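Local coordinates for N-acyl-D-glutamate deacylase (Bordetella bronchiseptica, PDB 3GIP), which probably hydrolyses N-acyl-D-glutamate to D-glutamate and a carboxylate, as a zinc-containing deacylase of the amidohydrolase superfamily, at residues G258-T263 and K352-H357. Residues are numbered along the deposited sequence; the frame is centred on the assembly and turned at random.
Sequences GRSRAT and KRIFQH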
# COMPACT_ATOMS: atom_id res chain seq x y z
N GLY A 258 -15.64 15.45 -7.08
CA GLY A 258 -15.74 16.60 -6.20
C GLY A 258 -16.27 16.28 -4.81
O GLY A 258 -16.17 17.11 -3.90
N ARG A 259 -16.84 15.09 -4.65
CA ARG A 259 -17.40 14.71 -3.36
C ARG A 259 -16.36 14.52 -2.26
O ARG A 259 -16.73 14.34 -1.09
CB ARG A 259 -18.26 13.46 -3.51
CG ARG A 259 -19.51 13.70 -4.36
CD ARG A 259 -20.38 12.46 -4.48
NE ARG A 259 -20.99 12.08 -3.21
CZ ARG A 259 -21.80 11.04 -3.07
NH1 ARG A 259 -22.10 10.28 -4.11
NH2 ARG A 259 -22.31 10.75 -1.88
N SER A 260 -15.08 14.57 -2.60
CA SER A 260 -14.04 14.41 -1.59
C SER A 260 -14.03 15.65 -0.69
O SER A 260 -13.48 15.63 0.40
CB SER A 260 -12.67 14.21 -2.23
OG SER A 260 -12.29 15.32 -3.02
N ARG A 261 -14.65 16.73 -1.14
CA ARG A 261 -14.69 17.91 -0.30
C ARG A 261 -15.52 17.55 0.92
O ARG A 261 -15.18 17.92 2.05
CB ARG A 261 -15.29 19.09 -1.07
CG ARG A 261 -14.46 19.41 -2.31
CD ARG A 261 -14.75 20.76 -2.94
NE ARG A 261 -13.81 20.99 -4.04
CZ ARG A 261 -13.72 22.12 -4.74
NH1 ARG A 261 -14.52 23.14 -4.45
NH2 ARG A 261 -12.83 22.22 -5.72
N ALA A 262 -16.58 16.77 0.70
CA ALA A 262 -17.44 16.34 1.79
C ALA A 262 -16.81 15.23 2.64
O ALA A 262 -16.88 15.27 3.87
CB ALA A 262 -18.78 15.86 1.23
N THR A 263 -16.18 14.25 1.99
CA THR A 263 -15.57 13.15 2.73
C THR A 263 -14.38 13.62 3.57
O THR A 263 -14.20 13.18 4.70
CB THR A 263 -15.10 12.01 1.81
OG1 THR A 263 -14.15 12.52 0.86
CG2 THR A 263 -16.28 11.39 1.08
N LYS A 352 -5.34 14.85 -6.91
CA LYS A 352 -4.34 15.78 -6.43
C LYS A 352 -4.79 16.51 -5.16
O LYS A 352 -4.00 16.70 -4.24
CB LYS A 352 -3.99 16.79 -7.53
CG LYS A 352 -3.20 16.18 -8.68
CD LYS A 352 -2.94 17.20 -9.79
CE LYS A 352 -1.96 16.67 -10.81
NZ LYS A 352 -1.78 17.62 -11.94
N ARG A 353 -6.06 16.93 -5.11
CA ARG A 353 -6.57 17.63 -3.93
C ARG A 353 -6.58 16.71 -2.72
O ARG A 353 -6.29 17.14 -1.60
CB ARG A 353 -7.98 18.16 -4.17
CG ARG A 353 -8.09 19.28 -5.17
CD ARG A 353 -9.41 20.04 -4.99
NE ARG A 353 -10.58 19.20 -5.21
CZ ARG A 353 -11.07 18.89 -6.41
NH1 ARG A 353 -10.49 19.35 -7.51
NH2 ARG A 353 -12.15 18.12 -6.52
N ILE A 354 -6.93 15.45 -2.94
CA ILE A 354 -6.97 14.48 -1.85
C ILE A 354 -5.56 14.28 -1.32
O ILE A 354 -5.35 14.23 -0.10
CB ILE A 354 -7.55 13.13 -2.33
CG1 ILE A 354 -9.02 13.33 -2.70
CG2 ILE A 354 -7.42 12.08 -1.23
CD1 ILE A 354 -9.66 12.12 -3.36
N PHE A 355 -4.58 14.18 -2.22
CA PHE A 355 -3.20 13.99 -1.80
C PHE A 355 -2.73 15.17 -0.94
O PHE A 355 -1.92 14.99 -0.03
CB PHE A 355 -2.27 13.86 -3.01
CG PHE A 355 -0.82 13.77 -2.64
CD1 PHE A 355 -0.37 12.77 -1.77
CD2 PHE A 355 0.10 14.70 -3.12
CE1 PHE A 355 0.97 12.71 -1.39
CE2 PHE A 355 1.44 14.64 -2.74
CZ PHE A 355 1.87 13.65 -1.87
N GLN A 356 -3.24 16.36 -1.22
CA GLN A 356 -2.85 17.53 -0.46
C GLN A 356 -3.34 17.51 0.98
O GLN A 356 -2.84 18.25 1.82
CB GLN A 356 -3.33 18.81 -1.15
CG GLN A 356 -2.55 19.12 -2.41
CD GLN A 356 -3.02 20.39 -3.08
OE1 GLN A 356 -4.19 20.53 -3.43
NE2 GLN A 356 -2.10 21.34 -3.26
N HIS A 357 -4.33 16.66 1.28
CA HIS A 357 -4.83 16.60 2.65
C HIS A 357 -3.66 16.28 3.57
O HIS A 357 -2.85 15.40 3.28
CB HIS A 357 -5.93 15.55 2.78
CG HIS A 357 -6.57 15.52 4.12
ND1 HIS A 357 -5.96 14.98 5.23
CD2 HIS A 357 -7.75 16.05 4.56
CE1 HIS A 357 -6.73 15.17 6.29
NE2 HIS A 357 -7.81 15.82 5.91
O HOH W 1 -11.41 17.94 -2.79
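Arg261 lays the edge of its guanidinium over one face of the Arg353 guanidinium, the two planes 85° apart, an edge-to-face meeting of like charges. Arg261 NH2 stands 3.7 Å above the centre of the Arg353 plane, and no hydrogen bond joins the pair. Long chains with charged ends suit this side, where solvent probably screens the like charges: Arg261 reaches across extended from CG to NE, whereas Arg353 bends at chi3 (-62°), which puts NE 3.8 Å from Arg261 NH2. At the edge of the Arg353 group, NH2 lies 3.9 Å from Gly258 CA; Gly258 has a positive phi (102°), where a side chain would press on the preceding carbonyl oxygen. Ser260 and Ile354 are buried, and the small serine CB lets Ile354 CG1 pack 3.8 Å away while Ser260 OG meets polar partners. A water links the segments, donating to Ser260 OG (2.8 Å) and accepting from Arg353 NE (2.9 Å) in the guanidinium plane. Glu350, from the helix of Arg353, suits its place because its two carboxylate oxygens accept from Ser260 OG and Gly258 N. The contact thus joins the first turn of helix 260-272 to the C-terminal half of helix 348-356 in the family's TIM-barrel fold, with Ile354 resting on strand 277-281 and Thr263 on helix 226-240.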